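Side-chain contacts in major capsid protein (Faustovirus, PDB 5J7O), which probably builds the capsid shell of a large double-stranded DNA virus as a trimer of double jelly-roll subunits: residues 22-27 with 53-58; 103-108 with 184-189; 191-196 with 313-318; 451-456 with 521-526; 592-597 with 609-614. All coordinates share one frame; numbering follows the deposited sequence.

How the contacts relate
The five contacts follow one another along the chain without interleaving. Contact 1 stands apart near the N-terminus, its centre at least 52 Å from those of the others. Contacts 2 and 3, with centres 20 Å apart, both draw on strand 186-193; the nearest atoms of contacts 2 and 4 are about 5 Å apart without touching. Contacts 4 and 5 lie with centres 13 Å apart and touch directly; strands 444-453 and 607-620, which they use, are neighbours in one antiparallel sheet. Contacts 2 and 5 each join two facing layers, as expected of a double jelly-roll. Contacts 1 and 2 both touch the second subunit, and contact 1, 51 Å from the centre of the chain, also reaches the third.

Contact 1: 22-27 with 53-58; sequences NDLLND and RTHILL
Leu25, on helix 22-38, lies over one face of the imidazole of His55, which comes from the loop after helix 48-52. The approach is oblique and begins at the root of the leucine: Leu25 CB sits 3.7 Å from the ring centroid and 23° off the ring normal, a CH-pi contact displaced toward the rim. Its nearest ring atom is His55 CE1, 3.5 Å from Leu25 CB. Because Leu25 CG is anti to the backbone N (chi1 -178°), the branch continues across the same ring, and Leu25 CD1 reaches His55 ND1 at 3.6 Å. Leu24 adds a looser touch, its CD2 4.4 Å from His55 CE1.

The rim of the imidazole is polar. Thr54 OG1 lies in the ring plane and shares a hydrogen bond of 2.7 Å with His55 ND1, while NE2 bonds to the carbonyl oxygen of Ala21, just ahead of the helix segment. Nearby, Ile56 makes backbone hydrogen bonds to a second subunit, and a bound peptide packs on Leu24 and Thr54. With both ring nitrogens engaged, the imidazole is probably fixed in rotation, spending its polarity on oxygen partners and leaving the pi face to the leucine.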
# COMPACT_ATOMS: atom_id res chain seq x y z
N ASN B 22 33.75 27.29 14.34
CA ASN B 22 34.66 27.65 13.26
C ASN B 22 35.85 28.46 13.76
O ASN B 22 36.94 28.37 13.18
CB ASN B 22 33.92 28.41 12.17
CG ASN B 22 34.72 28.51 10.88
OD1 ASN B 22 35.05 27.50 10.27
ND2 ASN B 22 35.04 29.74 10.47
N ASP B 23 35.67 29.26 14.82
CA ASP B 23 36.81 29.95 15.40
C ASP B 23 37.77 28.97 16.07
O ASP B 23 38.99 29.19 16.07
CB ASP B 23 36.35 31.00 16.41
CG ASP B 23 35.69 32.19 15.74
OD1 ASP B 23 36.41 32.99 15.11
OD2 ASP B 23 34.45 32.33 15.85
N LEU B 24 37.24 27.88 16.62
CA LEU B 24 38.10 26.84 17.18
C LEU B 24 38.84 26.08 16.08
O LEU B 24 40.05 25.83 16.19
CB LEU B 24 37.28 25.88 18.03
CG LEU B 24 37.95 24.58 18.48
CD1 LEU B 24 39.18 24.86 19.32
CD2 LEU B 24 36.97 23.70 19.25
N LEU B 25 38.13 25.72 15.01
CA LEU B 25 38.75 24.95 13.93
C LEU B 25 39.85 25.76 13.24
O LEU B 25 40.91 25.21 12.91
CB LEU B 25 37.69 24.52 12.92
CG LEU B 25 38.18 23.67 11.75
CD1 LEU B 25 38.79 22.36 12.24
CD2 LEU B 25 37.05 23.41 10.77
N ASN B 26 39.61 27.05 13.02
CA ASN B 26 40.64 27.90 12.42
C ASN B 26 41.88 27.95 13.31
O ASN B 26 43.01 27.92 12.80
CB ASN B 26 40.10 29.31 12.18
CG ASN B 26 39.16 29.37 11.00
OD1 ASN B 26 39.26 28.58 10.06
ND2 ASN B 26 38.24 30.33 11.02
N ASP B 27 41.69 28.03 14.63
CA ASP B 27 42.83 28.03 15.54
C ASP B 27 43.59 26.71 15.47
O ASP B 27 44.83 26.69 15.56
CB ASP B 27 42.37 28.31 16.97
CG ASP B 27 41.94 29.75 17.17
OD1 ASP B 27 42.49 30.64 16.48
OD2 ASP B 27 41.05 29.99 18.01
N ARG B 53 39.61 15.00 14.46
CA ARG B 53 39.70 14.76 15.89
C ARG B 53 38.72 15.64 16.68
O ARG B 53 38.39 15.31 17.82
CB ARG B 53 41.13 14.99 16.40
CG ARG B 53 42.18 14.23 15.60
CD ARG B 53 43.47 14.00 16.38
NE ARG B 53 43.87 15.15 17.17
CZ ARG B 53 44.05 15.12 18.49
NH1 ARG B 53 43.87 13.99 19.16
NH2 ARG B 53 44.42 16.22 19.14
N THR B 54 38.25 16.73 16.08
CA THR B 54 37.25 17.60 16.70
C THR B 54 36.03 17.81 15.82
O THR B 54 34.90 17.77 16.33
CB THR B 54 37.86 18.97 17.04
OG1 THR B 54 38.25 19.64 15.84
CG2 THR B 54 39.07 18.81 17.95
N HIS B 55 36.21 18.04 14.52
CA HIS B 55 35.12 18.42 13.64
C HIS B 55 34.79 17.29 12.66
O HIS B 55 35.66 16.55 12.23
CB HIS B 55 35.46 19.68 12.85
CG HIS B 55 35.42 20.93 13.68
ND1 HIS B 55 36.39 21.24 14.61
CD2 HIS B 55 34.53 21.95 13.72
CE1 HIS B 55 36.10 22.39 15.18
NE2 HIS B 55 34.98 22.84 14.66
N ILE B 56 33.50 17.18 12.32
CA ILE B 56 33.02 16.18 11.38
C ILE B 56 32.95 16.80 9.99
O ILE B 56 32.52 17.95 9.84
CB ILE B 56 31.66 15.60 11.82
CG1 ILE B 56 31.79 14.81 13.13
CG2 ILE B 56 31.03 14.76 10.73
CD1 ILE B 56 30.45 14.46 13.75
N LEU B 57 33.39 16.05 8.99
CA LEU B 57 33.46 16.53 7.61
C LEU B 57 32.26 15.98 6.84
O LEU B 57 32.19 14.78 6.56
CB LEU B 57 34.77 16.11 6.95
CG LEU B 57 36.02 16.82 7.47
CD1 LEU B 57 37.28 16.14 6.94
CD2 LEU B 57 36.00 18.28 7.06
N LEU B 58 31.32 16.87 6.50
CA LEU B 58 30.13 16.45 5.77
C LEU B 58 30.43 16.08 4.33
O LEU B 58 29.66 15.32 3.73
CB LEU B 58 29.07 17.55 5.84
CG LEU B 58 28.53 17.78 7.26
CD1 LEU B 58 27.70 19.05 7.33
CD2 LEU B 58 27.73 16.58 7.72

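Contact 2: 103-108 with 184-189; sequences MVVHVQ and RLFKRV
Val107 and Leu185 meet tip to tip, methyl against methyl, with Val107 CG1 3.6 Å from Leu185 CD2. This is the tighter part of a wholly apolar contact between strand 99-109 and the junction of helix 181-185 with strand 186-193. Leu185 CD2 also lies 4.1 Å from the second valine methyl, CG2, and so bears on both branches of Val107.

The aliphatic-aromatic contacts converge on one atom at the far end of the Phe186 ring. Val105 CG1 approaches CZ of Phe186 at 3.9 Å, close to the ring plane and therefore at its edge. Val107 CG2 stands at the same distance from that CZ but comes in obliquely. Phe186 CG is anti to its own carbonyl carbon (chi1 -69°), a setting that carries the ring out toward the strand and places CZ at the two valines.

Backbone hydrogen bonds join Val105 and Val107 to Val297 and Met295 of strand 293-298, whose side chains also touch Phe186 and Leu185 respectively. From the other layer, Val324 and Ile326 of strand 320-326 pack on Phe186. The contact thus lies between two antiparallel sheets, one containing strands 99-109 and 293-298, the other strands 186-193 and 320-326, consistent with a jelly-roll sandwich.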
# COMPACT_ATOMS: atom_id res chain seq x y z
N MET B 103 20.33 -19.04 4.97
CA MET B 103 19.85 -20.31 4.43
C MET B 103 18.42 -20.15 3.94
O MET B 103 17.62 -19.43 4.55
CB MET B 103 19.91 -21.42 5.49
CG MET B 103 21.31 -21.72 5.98
SD MET B 103 21.36 -23.09 7.16
CE MET B 103 23.12 -23.21 7.46
N VAL B 104 18.10 -20.82 2.84
CA VAL B 104 16.77 -20.80 2.26
C VAL B 104 16.51 -22.17 1.63
O VAL B 104 17.41 -22.78 1.05
CB VAL B 104 16.61 -19.65 1.24
CG1 VAL B 104 17.54 -19.83 0.05
CG2 VAL B 104 15.17 -19.52 0.79
N VAL B 105 15.28 -22.66 1.78
CA VAL B 105 14.92 -24.02 1.39
C VAL B 105 13.94 -23.94 0.23
O VAL B 105 12.86 -23.36 0.36
CB VAL B 105 14.33 -24.81 2.56
CG1 VAL B 105 13.86 -26.18 2.08
CG2 VAL B 105 15.35 -24.96 3.67
N HIS B 106 14.32 -24.54 -0.90
CA HIS B 106 13.43 -24.64 -2.05
C HIS B 106 12.49 -25.82 -1.86
O HIS B 106 12.94 -26.95 -1.70
CB HIS B 106 14.24 -24.80 -3.34
CG HIS B 106 13.40 -25.04 -4.56
ND1 HIS B 106 13.82 -25.84 -5.60
CD2 HIS B 106 12.18 -24.58 -4.90
CE1 HIS B 106 12.89 -25.86 -6.53
NE2 HIS B 106 11.88 -25.11 -6.14
N VAL B 107 11.18 -25.55 -1.86
CA VAL B 107 10.17 -26.59 -1.77
C VAL B 107 9.34 -26.57 -3.05
O VAL B 107 8.96 -25.50 -3.53
CB VAL B 107 9.26 -26.41 -0.53
CG1 VAL B 107 8.36 -27.62 -0.36
CG2 VAL B 107 10.10 -26.17 0.71
N GLN B 108 9.06 -27.76 -3.58
CA GLN B 108 8.34 -27.90 -4.84
C GLN B 108 7.20 -28.88 -4.65
O GLN B 108 7.43 -30.06 -4.34
CB GLN B 108 9.28 -28.37 -5.96
CG GLN B 108 8.79 -28.06 -7.36
CD GLN B 108 9.82 -28.41 -8.41
OE1 GLN B 108 10.26 -29.55 -8.51
NE2 GLN B 108 10.21 -27.41 -9.21
N ARG B 184 3.39 -22.26 7.23
CA ARG B 184 2.78 -23.37 7.94
C ARG B 184 3.44 -24.70 7.59
O ARG B 184 3.42 -25.62 8.41
CB ARG B 184 1.28 -23.46 7.63
CG ARG B 184 0.50 -24.17 8.72
CD ARG B 184 -0.97 -24.33 8.38
NE ARG B 184 -1.74 -24.70 9.56
CZ ARG B 184 -3.00 -25.11 9.55
NH1 ARG B 184 -3.66 -25.22 8.40
NH2 ARG B 184 -3.61 -25.41 10.69
N LEU B 185 4.01 -24.81 6.39
CA LEU B 185 4.57 -26.08 5.94
C LEU B 185 5.63 -26.61 6.90
O LEU B 185 5.72 -27.82 7.14
CB LEU B 185 5.16 -25.93 4.54
CG LEU B 185 5.72 -27.21 3.92
CD1 LEU B 185 4.59 -28.18 3.61
CD2 LEU B 185 6.52 -26.90 2.67
N PHE B 186 6.42 -25.71 7.47
CA PHE B 186 7.49 -26.10 8.40
C PHE B 186 6.93 -26.05 9.81
O PHE B 186 6.88 -24.99 10.44
CB PHE B 186 8.70 -25.19 8.24
CG PHE B 186 9.44 -25.37 6.94
CD1 PHE B 186 9.04 -26.33 6.02
CD2 PHE B 186 10.54 -24.59 6.64
CE1 PHE B 186 9.71 -26.50 4.83
CE2 PHE B 186 11.22 -24.75 5.45
CZ PHE B 186 10.81 -25.71 4.54
N LYS B 187 6.49 -27.21 10.32
CA LYS B 187 6.06 -27.30 11.71
C LYS B 187 7.19 -26.89 12.65
O LYS B 187 7.02 -26.02 13.51
CB LYS B 187 5.60 -28.72 12.03
CG LYS B 187 4.25 -29.09 11.47
CD LYS B 187 3.86 -30.49 11.91
CE LYS B 187 3.98 -30.63 13.43
NZ LYS B 187 3.77 -32.03 13.88
N ARG B 188 8.35 -27.52 12.50
CA ARG B 188 9.53 -27.21 13.28
C ARG B 188 10.74 -27.12 12.37
O ARG B 188 10.83 -27.82 11.35
CB ARG B 188 9.78 -28.25 14.39
CG ARG B 188 8.52 -28.73 15.09
CD ARG B 188 8.83 -29.39 16.43
NE ARG B 188 9.05 -28.41 17.48
CZ ARG B 188 8.09 -27.90 18.25
NH1 ARG B 188 6.83 -28.28 18.08
NH2 ARG B 188 8.39 -27.01 19.19
N VAL B 189 11.68 -26.25 12.72
CA VAL B 189 12.93 -26.06 11.99
C VAL B 189 14.05 -26.07 13.01
O VAL B 189 14.06 -25.25 13.94
CB VAL B 189 12.94 -24.76 11.18
CG1 VAL B 189 14.26 -24.60 10.45
CG2 VAL B 189 11.78 -24.73 10.20

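Contact 3: 191-196 with 313-318; sequences FEVNGN and VSIPYG
Ile315 meets Val193 and Phe191 through two different branches. Its CG2 methyl rests against the fork of Val193, 3.7 Å from Val193 CG2 and 3.8 Å from Val193 CG1, the two side chains crossing at about a right angle. The longer branch extends toward the phenyl group, bringing Ile315 CD1 obliquely to within 3.8 Å of Phe191 CZ. That same CD1 is 3.9 Å from Val193 CG2, a methyl that itself lies above one face of the Phe191 ring.

Beyond this apolar cluster, Leu198 touches all three side chains, and Phe303 meets Phe191 edge-to-face. The loop carrying Ile315 is tied down by a hydrogen bond from Arg320 to the Ile315 carbonyl oxygen. Val193 N donates to Asn196 O at 3.0 Å and Asn196 N to Val193 O at 2.9 Å. The second bond closes a type I' turn with Asn194 and Gly195 at its corners, and the two make the hydrogen-bonded pair ending the tight beta hairpin of strands 186-193 and 196-202.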
# COMPACT_ATOMS: atom_id res chain seq x y z
N PHE B 191 18.28 -26.33 14.05
CA PHE B 191 19.71 -26.25 13.81
C PHE B 191 20.39 -27.09 14.88
O PHE B 191 20.45 -26.69 16.05
CB PHE B 191 20.21 -24.80 13.85
CG PHE B 191 21.69 -24.67 13.64
CD1 PHE B 191 22.37 -25.53 12.80
CD2 PHE B 191 22.41 -23.68 14.30
CE1 PHE B 191 23.74 -25.41 12.62
CE2 PHE B 191 23.77 -23.56 14.12
CZ PHE B 191 24.44 -24.42 13.28
N GLU B 192 20.90 -28.25 14.48
CA GLU B 192 21.30 -29.30 15.41
C GLU B 192 22.82 -29.47 15.39
O GLU B 192 23.41 -29.60 14.31
CB GLU B 192 20.61 -30.62 15.05
CG GLU B 192 20.34 -31.54 16.22
CD GLU B 192 19.38 -32.65 15.86
OE1 GLU B 192 18.66 -32.50 14.84
OE2 GLU B 192 19.35 -33.67 16.57
N VAL B 193 23.43 -29.48 16.57
CA VAL B 193 24.87 -29.69 16.72
C VAL B 193 25.09 -30.69 17.85
O VAL B 193 24.58 -30.50 18.96
CB VAL B 193 25.62 -28.38 17.01
CG1 VAL B 193 27.12 -28.63 17.07
CG2 VAL B 193 25.30 -27.32 15.96
N ASN B 194 25.85 -31.75 17.56
CA ASN B 194 26.20 -32.78 18.54
C ASN B 194 24.96 -33.48 19.11
O ASN B 194 24.99 -33.99 20.23
CB ASN B 194 27.05 -32.21 19.69
CG ASN B 194 28.27 -31.48 19.19
OD1 ASN B 194 28.64 -31.59 18.02
ND2 ASN B 194 28.91 -30.71 20.07
N GLY B 195 23.88 -33.50 18.34
CA GLY B 195 22.63 -34.05 18.80
C GLY B 195 21.77 -33.10 19.60
O GLY B 195 20.58 -33.37 19.79
N ASN B 196 22.34 -32.00 20.09
CA ASN B 196 21.57 -31.01 20.84
C ASN B 196 20.93 -30.01 19.88
O ASN B 196 21.61 -29.52 18.97
CB ASN B 196 22.47 -30.25 21.82
CG ASN B 196 22.91 -31.11 22.98
OD1 ASN B 196 22.23 -32.05 23.37
ND2 ASN B 196 24.07 -30.78 23.54
N VAL B 313 34.96 -24.10 11.21
CA VAL B 313 35.77 -24.91 12.12
C VAL B 313 35.10 -25.01 13.49
O VAL B 313 35.22 -26.04 14.17
CB VAL B 313 37.19 -24.33 12.23
CG1 VAL B 313 37.89 -24.38 10.88
CG2 VAL B 313 37.16 -22.91 12.76
N SER B 314 34.38 -23.97 13.92
CA SER B 314 33.85 -23.92 15.27
C SER B 314 32.65 -24.84 15.48
O SER B 314 32.39 -25.25 16.61
CB SER B 314 33.46 -22.48 15.64
OG SER B 314 32.37 -22.03 14.86
N ILE B 315 31.91 -25.16 14.42
CA ILE B 315 30.89 -26.19 14.45
C ILE B 315 31.27 -27.26 13.44
O ILE B 315 31.00 -27.14 12.25
CB ILE B 315 29.49 -25.61 14.16
CG1 ILE B 315 29.10 -24.62 15.26
CG2 ILE B 315 28.46 -26.73 14.07
CD1 ILE B 315 27.63 -24.24 15.27
N PRO B 316 31.93 -28.33 13.89
CA PRO B 316 32.54 -29.29 12.95
C PRO B 316 31.53 -29.95 12.02
O PRO B 316 30.34 -30.07 12.33
CB PRO B 316 33.18 -30.32 13.88
CG PRO B 316 33.50 -29.55 15.11
CD PRO B 316 32.41 -28.52 15.27
N TYR B 317 32.04 -30.38 10.87
CA TYR B 317 31.26 -31.10 9.88
C TYR B 317 30.99 -32.52 10.35
O TYR B 317 31.78 -33.13 11.07
CB TYR B 317 32.02 -31.10 8.55
CG TYR B 317 31.37 -31.86 7.41
CD1 TYR B 317 30.05 -31.61 7.04
CD2 TYR B 317 32.09 -32.80 6.68
CE1 TYR B 317 29.47 -32.30 5.99
CE2 TYR B 317 31.51 -33.49 5.64
CZ TYR B 317 30.20 -33.23 5.29
OH TYR B 317 29.62 -33.92 4.25
N GLY B 318 29.84 -33.06 9.93
CA GLY B 318 29.41 -34.38 10.34
C GLY B 318 28.56 -34.42 11.59
O GLY B 318 27.96 -35.46 11.89

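Contact 4: 451-456 with 521-526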
# COMPACT_ATOMS: atom_id res chain seq x y z
N LEU B 451 -3.09 -14.60 21.80
CA LEU B 451 -4.08 -15.51 22.37
C LEU B 451 -4.95 -15.99 21.21
O LEU B 451 -5.98 -15.38 20.90
CB LEU B 451 -4.90 -14.84 23.47
CG LEU B 451 -5.85 -15.72 24.29
CD1 LEU B 451 -5.09 -16.84 24.98
CD2 LEU B 451 -6.61 -14.88 25.31
N ARG B 452 -4.52 -17.07 20.57
CA ARG B 452 -5.14 -17.52 19.32
C ARG B 452 -6.28 -18.48 19.62
O ARG B 452 -6.06 -19.49 20.30
CB ARG B 452 -4.11 -18.19 18.43
CG ARG B 452 -4.70 -18.89 17.23
CD ARG B 452 -3.95 -20.19 16.94
NE ARG B 452 -2.95 -20.04 15.89
CZ ARG B 452 -2.05 -20.97 15.60
NH1 ARG B 452 -2.02 -22.11 16.28
NH2 ARG B 452 -1.18 -20.76 14.62
N PRO B 453 -7.49 -18.23 19.13
CA PRO B 453 -8.59 -19.17 19.36
C PRO B 453 -8.29 -20.53 18.73
O PRO B 453 -7.76 -20.62 17.62
CB PRO B 453 -9.79 -18.50 18.67
CG PRO B 453 -9.42 -17.06 18.56
CD PRO B 453 -7.93 -17.04 18.38
N ALA B 454 -8.62 -21.59 19.47
CA ALA B 454 -8.33 -22.94 19.01
C ALA B 454 -9.03 -23.25 17.69
O ALA B 454 -8.54 -24.05 16.89
CB ALA B 454 -8.72 -23.96 20.07
N ASN B 455 -10.19 -22.62 17.45
CA ASN B 455 -10.95 -22.90 16.23
C ASN B 455 -10.24 -22.40 14.98
O ASN B 455 -10.58 -22.85 13.88
CB ASN B 455 -12.34 -22.27 16.34
CG ASN B 455 -13.24 -22.68 15.19
OD1 ASN B 455 -13.51 -21.88 14.28
ND2 ASN B 455 -13.71 -23.92 15.21
N ASN B 456 -9.27 -21.49 15.11
CA ASN B 456 -8.56 -20.99 13.94
C ASN B 456 -7.75 -22.07 13.25
O ASN B 456 -7.44 -21.93 12.06
CB ASN B 456 -7.65 -19.83 14.34
CG ASN B 456 -8.44 -18.60 14.77
OD1 ASN B 456 -9.61 -18.69 15.12
ND2 ASN B 456 -7.78 -17.45 14.75
N THR B 521 -12.08 -9.94 16.19
CA THR B 521 -12.50 -9.69 17.57
C THR B 521 -11.31 -9.99 18.47
O THR B 521 -10.89 -11.15 18.58
CB THR B 521 -13.71 -10.55 17.95
OG1 THR B 521 -14.79 -10.27 17.06
CG2 THR B 521 -14.15 -10.25 19.38
N GLU B 522 -10.76 -8.96 19.11
CA GLU B 522 -9.57 -9.12 19.93
C GLU B 522 -9.83 -10.09 21.07
O GLU B 522 -10.89 -10.08 21.70
CB GLU B 522 -9.11 -7.77 20.48
CG GLU B 522 -8.61 -6.80 19.42
CD GLU B 522 -8.22 -5.44 20.00
OE1 GLU B 522 -7.79 -5.39 21.17
OE2 GLU B 522 -8.36 -4.43 19.28
N THR B 523 -8.84 -10.95 21.34
CA THR B 523 -8.92 -11.91 22.42
C THR B 523 -8.19 -11.46 23.68
O THR B 523 -8.41 -12.05 24.75
CB THR B 523 -8.35 -13.27 21.98
OG1 THR B 523 -7.02 -13.10 21.48
CG2 THR B 523 -9.23 -13.88 20.89
N LEU B 524 -7.34 -10.44 23.59
CA LEU B 524 -6.63 -9.90 24.74
C LEU B 524 -7.11 -8.48 25.00
O LEU B 524 -7.11 -7.64 24.09
CB LEU B 524 -5.12 -9.90 24.50
CG LEU B 524 -4.42 -11.26 24.41
CD1 LEU B 524 -3.00 -11.09 23.91
CD2 LEU B 524 -4.44 -11.96 25.75
N ASP B 525 -7.53 -8.21 26.24
CA ASP B 525 -7.90 -6.86 26.64
C ASP B 525 -6.72 -6.12 27.25
O ASP B 525 -6.37 -5.02 26.80
CB ASP B 525 -9.07 -6.90 27.63
CG ASP B 525 -10.38 -7.31 26.98
OD1 ASP B 525 -10.53 -7.10 25.76
OD2 ASP B 525 -11.25 -7.84 27.69
N THR B 526 -6.11 -6.69 28.28
CA THR B 526 -4.97 -6.09 28.96
C THR B 526 -3.88 -7.14 29.14
O THR B 526 -4.14 -8.35 29.16
CB THR B 526 -5.35 -5.52 30.33
OG1 THR B 526 -5.60 -6.59 31.25
CG2 THR B 526 -6.60 -4.65 30.23
O HOH W 1 -4.03 -12.22 20.63
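Leu451 and Thr523 bring their backbones to a CA-CA separation of 6.0 Å, where the end of strand 444-453 meets the loop between strands 503-521 and 526-531. In this double jelly-roll protein the two segments thereby join a strand of one antiparallel sheet to the entry into another, since strand 526-531 pairs with 592-597. A classic beta bulge marks that entry: Asp525 and Thr526 both face Thr597.

Thr523 supplies the polar link. Its hydroxyl OG1 donates a hydrogen bond of 2.6 Å to Leu451 O, arriving in the carbonyl plane on a lone pair with a C=O...O angle of 136°. At chi1 55° OG1 lies between the backbone N and the carbonyl carbon, which puts Thr523 CG2 anti to the carbonyl carbon, where it packs 3.9 Å from Pro453 CG.

The apolar part is carried by two leucines that pass obliquely. Leu524 CD2 sits against both CB and CD2 of Leu451, at 3.7 Å from each, and the Tyr596 side chain touches both residues. Cys607 borders Leu451 and Pro453 from strand 607-620. A water also bridges the segments: it accepts from Leu451 N at 2.8 Å and donates to Thr523 OG1 at 3.2 Å.

Contact 5: 592-597 with 609-614; sequences FYIEYT and LISIAK
Tyr596 overlaps Leu609 by the flank of its ring: the two side chains run antiparallel alongside one another, and Leu609 CD2 comes obliquely to Tyr596 CD2 at 4.2 Å. A chi1 of 74° tucks the tyrosine ring over its own backbone, flanked by N and C, and the ring runs alongside the leucine while its hydroxyl extends beyond the contact to hydrogen-bond with the carbonyl oxygen of Asn430.

Two residues along each strand, Ile594 faces Ser611. Only the end of the isoleucine takes part, Ile594 CD1 lying 3.8 Å from Ser611 OG in a van der Waals contact between a methyl group and a hydroxyl. The buried hydroxyl has its polar partner in Gln437, to whose OE1 it is hydrogen-bonded.

The strands themselves remain well separated, with CA atoms 8.8 Å apart for Ile594 and Ser611 and 9.3 Å for Tyr596 and Leu609. They belong to two facing four-stranded antiparallel sheets, the sandwich of a jelly-roll domain: 592-597 runs between 432-436 and 526-531, and 607-620 between 415-428 and 444-453. Val435 from the first sheet and Leu451 from the second also touch Leu609, while Val527 packs on Ile594 and Ile447 on Ser611.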
# COMPACT_ATOMS: atom_id res chain seq x y z
N PHE B 592 8.80 -15.85 35.81
CA PHE B 592 8.30 -14.85 34.87
C PHE B 592 6.83 -15.11 34.59
O PHE B 592 6.45 -16.25 34.29
CB PHE B 592 9.12 -14.89 33.58
CG PHE B 592 8.93 -13.70 32.69
CD1 PHE B 592 7.88 -13.63 31.80
CD2 PHE B 592 9.84 -12.65 32.73
CE1 PHE B 592 7.72 -12.54 30.97
CE2 PHE B 592 9.68 -11.55 31.91
CZ PHE B 592 8.62 -11.50 31.03
N TYR B 593 6.01 -14.06 34.66
CA TYR B 593 4.57 -14.19 34.49
C TYR B 593 4.05 -13.18 33.48
O TYR B 593 4.40 -12.00 33.54
CB TYR B 593 3.83 -14.01 35.82
CG TYR B 593 3.98 -15.19 36.76
CD1 TYR B 593 5.08 -15.29 37.60
CD2 TYR B 593 3.03 -16.19 36.80
CE1 TYR B 593 5.22 -16.36 38.46
CE2 TYR B 593 3.16 -17.27 37.66
CZ TYR B 593 4.26 -17.35 38.48
OH TYR B 593 4.40 -18.42 39.34
N ILE B 594 3.22 -13.65 32.55
CA ILE B 594 2.45 -12.81 31.65
C ILE B 594 0.99 -12.95 32.05
O ILE B 594 0.43 -14.05 31.99
CB ILE B 594 2.67 -13.18 30.18
CG1 ILE B 594 4.13 -12.96 29.77
CG2 ILE B 594 1.73 -12.39 29.28
CD1 ILE B 594 4.43 -13.36 28.35
N GLU B 595 0.37 -11.84 32.45
CA GLU B 595 -1.00 -11.83 32.92
C GLU B 595 -1.89 -11.16 31.89
O GLU B 595 -1.53 -10.10 31.36
CB GLU B 595 -1.11 -11.11 34.27
CG GLU B 595 -0.13 -11.63 35.31
CD GLU B 595 -0.23 -10.87 36.62
OE1 GLU B 595 0.63 -11.10 37.50
OE2 GLU B 595 -1.16 -10.06 36.77
N TYR B 596 -3.04 -11.77 31.60
CA TYR B 596 -3.96 -11.26 30.60
C TYR B 596 -5.37 -11.21 31.16
O TYR B 596 -5.71 -11.92 32.11
CB TYR B 596 -3.94 -12.14 29.33
CG TYR B 596 -4.65 -13.47 29.51
CD1 TYR B 596 -6.00 -13.60 29.22
CD2 TYR B 596 -3.96 -14.58 29.96
CE1 TYR B 596 -6.65 -14.81 29.39
CE2 TYR B 596 -4.60 -15.80 30.13
CZ TYR B 596 -5.95 -15.90 29.84
OH TYR B 596 -6.59 -17.11 30.01
N THR B 597 -6.19 -10.37 30.54
CA THR B 597 -7.63 -10.40 30.71
C THR B 597 -8.27 -10.45 29.33
O THR B 597 -7.78 -9.81 28.39
CB THR B 597 -8.15 -9.18 31.50
OG1 THR B 597 -7.54 -7.99 30.99
CG2 THR B 597 -7.83 -9.33 32.98
N LEU B 609 -2.51 -19.30 24.54
CA LEU B 609 -1.65 -18.14 24.83
C LEU B 609 -0.26 -18.46 24.31
O LEU B 609 0.49 -19.22 24.92
CB LEU B 609 -1.63 -17.83 26.32
CG LEU B 609 -0.99 -16.47 26.63
CD1 LEU B 609 -1.89 -15.34 26.14
CD2 LEU B 609 -0.68 -16.32 28.10
N ILE B 610 0.09 -17.86 23.17
CA ILE B 610 1.36 -18.13 22.49
C ILE B 610 2.36 -17.06 22.92
O ILE B 610 2.11 -15.86 22.74
CB ILE B 610 1.18 -18.15 20.97
CG1 ILE B 610 0.11 -19.17 20.58
CG2 ILE B 610 2.50 -18.45 20.28
CD1 ILE B 610 -0.29 -19.12 19.12
N SER B 611 3.49 -17.50 23.48
CA SER B 611 4.54 -16.60 23.94
C SER B 611 5.87 -17.09 23.38
O SER B 611 6.33 -18.18 23.75
CB SER B 611 4.58 -16.53 25.47
OG SER B 611 5.77 -15.92 25.92
N ILE B 612 6.48 -16.30 22.51
CA ILE B 612 7.72 -16.65 21.84
C ILE B 612 8.73 -15.55 22.13
O ILE B 612 8.62 -14.44 21.58
CB ILE B 612 7.53 -16.84 20.33
CG1 ILE B 612 6.50 -17.94 20.06
CG2 ILE B 612 8.86 -17.17 19.66
CD1 ILE B 612 6.15 -18.09 18.61
N ALA B 613 9.70 -15.84 22.98
CA ALA B 613 10.70 -14.86 23.37
C ALA B 613 11.98 -15.04 22.55
O ALA B 613 12.33 -16.15 22.14
CB ALA B 613 11.03 -14.97 24.85
N LYS B 614 12.66 -13.92 22.31
CA LYS B 614 13.98 -13.92 21.69
C LYS B 614 15.01 -13.70 22.78
O LYS B 614 15.11 -12.61 23.35
CB LYS B 614 14.07 -12.83 20.61
CG LYS B 614 13.20 -13.09 19.40
CD LYS B 614 13.63 -14.36 18.68
CE LYS B 614 15.04 -14.23 18.13
NZ LYS B 614 15.15 -13.08 17.19